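Local coordinates for protein subtilase cytotoxin, subunit B (Escherichia coli, PDB 3DWA) that forms the pentameric B part of an AB5 cytotoxin and probably binds cell-surface glycans, including a sugar that humans do not make, at residues 28-33 with 44-49; 75-80 with 99-104. All blocks are in the same frame, centred on the assembly; numbering follows the deposited sequence.

Contact 1. Residues 28-33 with 44-49; sequences PYFCIE and ACSMKN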
ATOM      1  N   PRO C  28      16.886  -2.467  -4.562  1.00 25.49           N
ATOM      2  CA  PRO C  28      15.790  -3.256  -5.094  1.00 23.89           C
ATOM      3  C   PRO C  28      15.492  -2.832  -6.550  1.00 22.77           C
ATOM      4  O   PRO C  28      15.639  -1.662  -6.883  1.00 20.53           O
ATOM      5  CB  PRO C  28      14.611  -2.845  -4.200  1.00 23.23           C
ATOM      6  CG  PRO C  28      14.967  -1.492  -3.700  1.00 24.63           C
ATOM      7  CD  PRO C  28      16.432  -1.592  -3.454  1.00 25.18           C
ATOM      8  N   TYR C  29      15.098  -3.786  -7.402  1.00 21.99           N
ATOM      9  CA  TYR C  29      14.582  -3.447  -8.757  1.00 21.13           C
ATOM     10  C   TYR C  29      13.406  -4.359  -9.119  1.00 20.61           C
ATOM     11  O   TYR C  29      13.171  -5.366  -8.448  1.00 20.08           O
ATOM     12  CB  TYR C  29      15.679  -3.573  -9.861  1.00 21.57           C
ATOM     13  CG  TYR C  29      16.043  -5.012 -10.151  1.00 19.66           C
ATOM     14  CD1 TYR C  29      15.329  -5.781 -11.103  1.00 21.25           C
ATOM     15  CD2 TYR C  29      17.091  -5.593  -9.500  1.00 18.54           C
ATOM     16  CE1 TYR C  29      15.652  -7.114 -11.333  1.00 18.46           C
ATOM     17  CE2 TYR C  29      17.440  -6.901  -9.718  1.00 19.67           C
ATOM     18  CZ  TYR C  29      16.723  -7.654 -10.653  1.00 20.04           C
ATOM     19  OH  TYR C  29      17.080  -8.954 -10.828  1.00 21.01           O
ATOM     20  N   PHE C  30      12.652  -3.980 -10.149  1.00 19.84           N
ATOM     21  CA  PHE C  30      11.669  -4.887 -10.743  1.00 20.29           C
ATOM     22  C   PHE C  30      11.756  -4.709 -12.262  1.00 20.87           C
ATOM     23  O   PHE C  30      12.237  -3.680 -12.752  1.00 21.31           O
ATOM     24  CB  PHE C  30      10.226  -4.661 -10.172  1.00 17.79           C
ATOM     25  CG  PHE C  30       9.532  -3.433 -10.721  1.00 19.65           C
ATOM     26  CD1 PHE C  30       8.674  -3.540 -11.824  1.00 12.76           C
ATOM     27  CD2 PHE C  30       9.720  -2.173 -10.123  1.00 14.08           C
ATOM     28  CE1 PHE C  30       8.065  -2.396 -12.368  1.00 15.35           C
ATOM     29  CE2 PHE C  30       9.124  -1.042 -10.654  1.00 16.44           C
ATOM     30  CZ  PHE C  30       8.272  -1.155 -11.771  1.00 18.49           C
ATOM     31  N   CYS C  31      11.315  -5.713 -12.998  1.00 22.68           N
ATOM     32  CA  CYS C  31      11.330  -5.691 -14.440  1.00 22.43           C
ATOM     33  C   CYS C  31       9.962  -6.227 -14.851  1.00 21.86           C
ATOM     34  O   CYS C  31       9.445  -7.144 -14.228  1.00 20.49           O
ATOM     35  CB  CYS C  31      12.501  -6.567 -14.978  1.00 23.25           C
ATOM     36  SG  CYS C  31      12.773  -6.414 -16.812  1.00 30.60           S
ATOM     37  N   ILE C  32       9.346  -5.615 -15.854  1.00 21.14           N
ATOM     38  CA  ILE C  32       8.102  -6.156 -16.417  1.00 21.47           C
ATOM     39  C   ILE C  32       8.321  -6.615 -17.856  1.00 22.78           C
ATOM     40  O   ILE C  32       9.210  -6.128 -18.521  1.00 21.99           O
ATOM     41  CB  ILE C  32       6.969  -5.110 -16.393  1.00 20.39           C
ATOM     42  CG1 ILE C  32       7.433  -3.823 -17.074  1.00 21.21           C
ATOM     43  CG2 ILE C  32       6.514  -4.838 -14.946  1.00 18.33           C
ATOM     44  CD1 ILE C  32       6.368  -2.758 -17.151  1.00 20.45           C
ATOM     45  N   GLU C  33       7.512  -7.563 -18.323  1.00 24.62           N
ATOM     46  CA  GLU C  33       7.465  -7.854 -19.743  1.00 25.84           C
ATOM     47  C   GLU C  33       6.036  -7.638 -20.186  1.00 25.55           C
ATOM     48  O   GLU C  33       5.089  -7.904 -19.446  1.00 24.96           O
ATOM     49  CB  GLU C  33       7.952  -9.269 -20.044  1.00 27.36           C
ATOM     50  CG  GLU C  33       7.959  -9.657 -21.539  1.00 33.13           C
ATOM     51  CD  GLU C  33       7.497 -11.106 -21.734  1.00 43.24           C
ATOM     52  OE1 GLU C  33       8.094 -12.028 -21.107  1.00 46.50           O
ATOM     53  OE2 GLU C  33       6.510 -11.322 -22.479  1.00 46.84           O
ATOM     54  N   ALA C  44      11.229  -3.664 -19.611  1.00 23.56           N
ATOM     55  CA  ALA C  44      11.768  -2.461 -19.010  1.00 23.18           C
ATOM     56  C   ALA C  44      11.866  -2.694 -17.500  1.00 23.15           C
ATOM     57  O   ALA C  44      10.962  -3.303 -16.928  1.00 22.83           O
ATOM     58  CB  ALA C  44      10.827  -1.276 -19.334  1.00 22.33           C
ATOM     59  N   CYS C  45      12.957  -2.235 -16.869  1.00 23.61           N
ATOM     60  CA  CYS C  45      13.166  -2.328 -15.428  1.00 24.94           C
ATOM     61  C   CYS C  45      13.234  -0.954 -14.726  1.00 24.35           C
ATOM     62  O   CYS C  45      13.703   0.010 -15.299  1.00 24.63           O
ATOM     63  CB  CYS C  45      14.486  -3.061 -15.095  1.00 25.00           C
ATOM     64  SG  CYS C  45      14.694  -4.598 -15.987  1.00 32.71           S
ATOM     65  N   SER C  46      12.802  -0.898 -13.467  1.00 23.36           N
ATOM     66  CA  SER C  46      13.036   0.274 -12.628  1.00 23.64           C
ATOM     67  C   SER C  46      13.883  -0.181 -11.422  1.00 24.77           C
ATOM     68  O   SER C  46      13.639  -1.250 -10.833  1.00 23.14           O
ATOM     69  CB  SER C  46      11.696   0.890 -12.186  1.00 23.75           C
ATOM     70  OG  SER C  46      11.871   1.981 -11.278  1.00 20.42           O
HETATM   71  N   MSE C  47      14.885   0.622 -11.081  1.00 25.74           N
HETATM   72  CA  MSE C  47      15.727   0.376  -9.937  1.00 29.28           C
HETATM   73  C   MSE C  47      15.632   1.538  -8.956  1.00 28.44           C
HETATM   74  O   MSE C  47      15.626   2.711  -9.359  1.00 26.90           O
HETATM   75  CB  MSE C  47      17.177   0.203 -10.369  1.00 28.54           C
HETATM   76  CG  MSE C  47      18.156  -0.039  -9.210  1.00 29.15           C
HETATM   77 SE   MSE C  47      19.824  -0.596 -10.071  1.00 41.92          SE
HETATM   78  CE  MSE C  47      19.081  -1.790 -11.488  1.00 30.15           C
ATOM     79  N   LYS C  48      15.533   1.205  -7.672  1.00 29.40           N
ATOM     80  CA  LYS C  48      15.368   2.217  -6.632  1.00 31.29           C
ATOM     81  C   LYS C  48      16.697   2.943  -6.389  1.00 32.61           C
ATOM     82  O   LYS C  48      17.734   2.304  -6.319  1.00 31.99           O
ATOM     83  CB  LYS C  48      14.872   1.558  -5.344  1.00 30.63           C
ATOM     84  CG  LYS C  48      14.373   2.517  -4.289  1.00 29.80           C
ATOM     85  CD  LYS C  48      13.949   1.728  -3.059  1.00 31.48           C
ATOM     86  CE  LYS C  48      13.491   2.576  -1.882  1.00 34.37           C
ATOM     87  NZ  LYS C  48      13.403   1.692  -0.634  1.00 33.61           N
ATOM     88  N   ASN C  49      16.643   4.266  -6.244  1.00 35.79           N
ATOM     89  CA  ASN C  49      17.850   5.105  -6.067  1.00 40.00           C
ATOM     90  C   ASN C  49      18.939   4.950  -7.152  1.00 40.88           C
ATOM     91  O   ASN C  49      20.104   5.263  -6.918  1.00 41.79           O
ATOM     92  CB  ASN C  49      18.505   4.871  -4.683  1.00 40.47           C
ATOM     93  CG  ASN C  49      17.517   5.017  -3.512  1.00 43.71           C
ATOM     94  OD1 ASN C  49      17.511   4.186  -2.574  1.00 46.62           O
ATOM     95  ND2 ASN C  49      16.684   6.058  -3.562  1.00 44.78           N
TER
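The beta hairpin of strands 27-35 and 41-47 sets Cys31 directly across from Cys45, a non-hydrogen-bonded antiparallel pair whose CA atoms stand 4.0 Å apart. Cys31 SG lies anti to its backbone N (chi1 -171°) and comes within 2.8 Å of Cys45 SG. A disulfide between the two is known in this protein, but this separation is too long for a closed bond. Tyr29 and Met47 (selenomethionine) form the next pair on the same face, CB to CB at 4.1 Å; the Tyr29 ring leads on to Trp2 of a second subunit, which its OH meets in a hydrogen bond.

On the opposite face Phe30 swings its ring toward the partner strand, and CE2 touches Ser46 CB at 3.6 Å, in an oblique approach. The small Ser46 side chain packs beside this ring and against Phe57 and Leu60 of helix 57-70, which the ring also meets at Ala64. Backbone bonds frame the pair, Phe30 N to Ser46 O at 3.0 Å and Ser46 N to Phe30 O at 2.9 Å. Where the second strand ends, Lys48 N gives Pro28 O an almost straight bond (179°), while the aliphatic Lys48 CD presses on Pro28 CG at 3.4 Å. Alternating pair types mark an antiparallel ladder; direct connection makes it a beta hairpin.

Contact 2. Residues 75-80 with 99-104; sequences RIYYEP and GLSTCT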
ATOM      1  N   ARG C  75       0.426   1.984 -22.073  1.00 20.25           N
ATOM      2  CA  ARG C  75       1.614   2.469 -22.755  1.00 20.06           C
ATOM      3  C   ARG C  75       2.741   2.339 -21.772  1.00 20.78           C
ATOM      4  O   ARG C  75       2.593   2.768 -20.629  1.00 19.56           O
ATOM      5  CB  ARG C  75       1.450   3.940 -23.110  1.00 19.60           C
ATOM      6  CG  ARG C  75       2.714   4.610 -23.680  1.00 19.64           C
ATOM      7  CD  ARG C  75       2.373   5.942 -24.271  1.00 20.72           C
ATOM      8  NE  ARG C  75       1.571   5.848 -25.496  1.00 24.88           N
ATOM      9  CZ  ARG C  75       1.005   6.910 -26.100  1.00 26.00           C
ATOM     10  NH1 ARG C  75       1.154   8.136 -25.591  1.00 24.85           N
ATOM     11  NH2 ARG C  75       0.281   6.756 -27.207  1.00 22.81           N
ATOM     12  N   ILE C  76       3.841   1.737 -22.226  1.00 20.96           N
ATOM     13  CA  ILE C  76       5.090   1.658 -21.493  1.00 22.57           C
ATOM     14  C   ILE C  76       6.021   2.692 -22.085  1.00 23.34           C
ATOM     15  O   ILE C  76       6.257   2.688 -23.296  1.00 22.79           O
ATOM     16  CB  ILE C  76       5.726   0.211 -21.567  1.00 23.66           C
ATOM     17  CG1 ILE C  76       5.145  -0.689 -20.459  1.00 26.57           C
ATOM     18  CG2 ILE C  76       7.197   0.226 -21.232  1.00 23.99           C
ATOM     19  CD1 ILE C  76       3.717  -0.994 -20.579  1.00 33.45           C
ATOM     20  N   TYR C  77       6.533   3.582 -21.233  1.00 22.74           N
ATOM     21  CA  TYR C  77       7.574   4.553 -21.596  1.00 22.40           C
ATOM     22  C   TYR C  77       8.905   4.091 -21.082  1.00 22.92           C
ATOM     23  O   TYR C  77       9.038   3.768 -19.897  1.00 22.37           O
ATOM     24  CB  TYR C  77       7.310   5.879 -20.924  1.00 21.01           C
ATOM     25  CG  TYR C  77       6.081   6.599 -21.340  1.00 18.81           C
ATOM     26  CD1 TYR C  77       6.122   7.557 -22.355  1.00 15.72           C
ATOM     27  CD2 TYR C  77       4.863   6.368 -20.695  1.00 17.79           C
ATOM     28  CE1 TYR C  77       4.950   8.265 -22.711  1.00 16.05           C
ATOM     29  CE2 TYR C  77       3.719   7.059 -21.040  1.00 17.77           C
ATOM     30  CZ  TYR C  77       3.776   8.018 -22.041  1.00 19.40           C
ATOM     31  OH  TYR C  77       2.620   8.671 -22.371  1.00 20.36           O
ATOM     32  N   TYR C  78       9.913   4.067 -21.957  1.00 23.64           N
ATOM     33  CA  TYR C  78      11.190   3.467 -21.610  1.00 24.81           C
ATOM     34  C   TYR C  78      12.373   4.295 -22.147  1.00 25.11           C
ATOM     35  O   TYR C  78      12.232   5.088 -23.064  1.00 25.09           O
ATOM     36  CB  TYR C  78      11.247   1.997 -22.110  1.00 24.89           C
ATOM     37  CG  TYR C  78      11.378   1.890 -23.633  1.00 25.89           C
ATOM     38  CD1 TYR C  78      12.623   1.763 -24.227  1.00 26.50           C
ATOM     39  CD2 TYR C  78      10.263   1.972 -24.459  1.00 25.57           C
ATOM     40  CE1 TYR C  78      12.765   1.701 -25.617  1.00 26.85           C
ATOM     41  CE2 TYR C  78      10.380   1.907 -25.860  1.00 24.61           C
ATOM     42  CZ  TYR C  78      11.640   1.787 -26.423  1.00 26.96           C
ATOM     43  OH  TYR C  78      11.789   1.710 -27.785  1.00 28.59           O
ATOM     44  N   GLU C  79      13.539   4.091 -21.558  1.00 26.91           N
ATOM     45  CA  GLU C  79      14.761   4.653 -22.085  1.00 29.02           C
ATOM     46  C   GLU C  79      15.795   3.547 -22.293  1.00 28.58           C
ATOM     47  O   GLU C  79      16.203   2.918 -21.336  1.00 28.43           O
ATOM     48  CB  GLU C  79      15.316   5.716 -21.173  1.00 29.15           C
ATOM     49  CG  GLU C  79      16.675   6.107 -21.596  1.00 35.42           C
ATOM     50  CD  GLU C  79      16.987   7.505 -21.250  1.00 41.85           C
ATOM     51  OE1 GLU C  79      17.591   7.722 -20.164  1.00 43.50           O
ATOM     52  OE2 GLU C  79      16.585   8.379 -22.059  1.00 46.97           O
ATOM     53  N   PRO C  80      16.218   3.319 -23.555  1.00 29.04           N
ATOM     54  CA  PRO C  80      17.214   2.245 -23.829  1.00 29.04           C
ATOM     55  C   PRO C  80      18.610   2.537 -23.247  1.00 29.80           C
ATOM     56  O   PRO C  80      18.947   3.705 -22.987  1.00 30.09           O
ATOM     57  CB  PRO C  80      17.287   2.174 -25.367  1.00 29.86           C
ATOM     58  CG  PRO C  80      16.335   3.242 -25.915  1.00 30.19           C
ATOM     59  CD  PRO C  80      15.784   4.062 -24.759  1.00 28.06           C
ATOM     60  N   GLY C  99       7.762   5.587 -17.235  1.00 19.87           N
ATOM     61  CA  GLY C  99       6.395   6.058 -17.220  1.00 19.65           C
ATOM     62  C   GLY C  99       5.387   5.021 -17.678  1.00 19.88           C
ATOM     63  O   GLY C  99       5.762   4.029 -18.301  1.00 19.51           O
ATOM     64  N   LEU C 100       4.107   5.269 -17.398  1.00 19.65           N
ATOM     65  CA  LEU C 100       2.998   4.355 -17.804  1.00 19.11           C
ATOM     66  C   LEU C 100       1.745   5.181 -17.997  1.00 19.91           C
ATOM     67  O   LEU C 100       1.572   6.213 -17.318  1.00 19.93           O
ATOM     68  CB  LEU C 100       2.710   3.332 -16.677  1.00 19.31           C
ATOM     69  CG  LEU C 100       3.781   2.311 -16.260  1.00 20.00           C
ATOM     70  CD1 LEU C 100       3.585   1.766 -14.841  1.00 15.84           C
ATOM     71  CD2 LEU C 100       3.811   1.146 -17.305  1.00 18.78           C
ATOM     72  N   SER C 101       0.842   4.723 -18.875  1.00 18.23           N
ATOM     73  CA  SER C 101      -0.424   5.377 -19.101  1.00 17.91           C
ATOM     74  C   SER C 101      -1.501   4.348 -19.449  1.00 18.76           C
ATOM     75  O   SER C 101      -1.210   3.335 -20.072  1.00 17.89           O
ATOM     76  CB  SER C 101      -0.314   6.289 -20.335  1.00 18.11           C
ATOM     77  OG  SER C 101       0.414   7.462 -20.028  1.00 20.80           O
ATOM     78  N   THR C 102      -2.747   4.678 -19.145  1.00 18.33           N
ATOM     79  CA  THR C 102      -3.883   3.938 -19.663  1.00 18.86           C
ATOM     80  C   THR C 102      -4.072   4.251 -21.168  1.00 20.25           C
ATOM     81  O   THR C 102      -3.640   5.295 -21.665  1.00 19.28           O
ATOM     82  CB  THR C 102      -5.131   4.317 -18.885  1.00 18.42           C
ATOM     83  OG1 THR C 102      -5.348   5.721 -19.021  1.00 16.30           O
ATOM     84  CG2 THR C 102      -4.941   3.959 -17.384  1.00 18.83           C
ATOM     85  N   CYS C 103      -4.728   3.344 -21.883  1.00 21.49           N
ATOM     86  CA  CYS C 103      -4.979   3.522 -23.308  1.00 22.10           C
ATOM     87  C   CYS C 103      -6.447   3.445 -23.601  1.00 22.88           C
ATOM     88  O   CYS C 103      -7.199   2.696 -22.951  1.00 22.70           O
ATOM     89  CB  CYS C 103      -4.256   2.429 -24.108  1.00 22.96           C
ATOM     90  SG  CYS C 103      -2.485   2.523 -23.980  1.00 25.74           S
ATOM     91  N   THR C 104      -6.870   4.225 -24.589  1.00 23.27           N
ATOM     92  CA  THR C 104      -8.218   4.159 -25.103  1.00 24.94           C
ATOM     93  C   THR C 104      -8.285   3.171 -26.291  1.00 25.18           C
ATOM     94  O   THR C 104      -9.275   2.466 -26.457  1.00 25.33           O
ATOM     95  CB  THR C 104      -8.709   5.567 -25.554  1.00 24.83           C
ATOM     96  OG1 THR C 104      -7.629   6.198 -26.229  1.00 28.81           O
ATOM     97  CG2 THR C 104      -8.999   6.433 -24.358  1.00 26.71           C
TER
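Backbone bonds join Arg75 and Ser101 twice: Arg75 N reaches Ser101 O at 2.9 Å, and Ser101 N returns to Arg75 O at 3.2 Å, in the carbonyl plane on a lone pair. Farther along, Tyr77 N binds Gly99 O at 3.1 Å, although the donor stands 46° out of the carbonyl plane.

On the face that carries Tyr77, the ring packs by its edge on the Gly99 backbone. Its CG is anti to the carbonyl carbon (chi1 -65°), and the ring brings CD2 within 3.3 Å of Gly99 C, so that an edge occupies ground where a side chain on residue 99 would stand; glycine suits the place. Arg75 CG, on the same strand, lies over one face of the ring, 3.7 Å above its plane and offset toward the rim. The polar ends find partners beyond the two strands: Tyr77 OH on Pro112 O, Arg75 NE on Ser12 OG, and Ser101 OG on Phe110 O and on His20 ND1 of a third subunit.

Apolar contact fills the other face. Ile76 and Leu100 lie side by side, CG1 to CD2 at 3.9 Å, branched aliphatic chains suited to the buried core, where Leu100 also packs on helix 57-70. Farther on, Cys103, in a disulfide with Cys109, brings SG to 3.5 Å from Arg75 N.

Leu100 and Ser101 also pair with a strand of the third subunit, and a sheet continued across subunits in this way is characteristic of the OB-fold B pentamers of AB5 toxins.

From the N terminus, strand 14-24 comes before both contacts and pairs with a strand of each, 27-35 and 73-79. Contact 1 closes first, turning the chain back through a hairpin whose connecting loop is residues 36-40. Helix 57-70 then carries the chain to strand 73-79, and contact 2 closes a longer excursion, eighteen residues between its segments, that includes helix 86-91. The two loops follow in series, neither enclosing nor crossing the other. They belong to one antiparallel sheet and meet directly, Ile32 CD1 lying 4.1 Å from Ile76 CG1. Helix 57-70 packs on both through Ala64, which touches Phe30 and Leu100, while each contact borders a different neighbouring subunit.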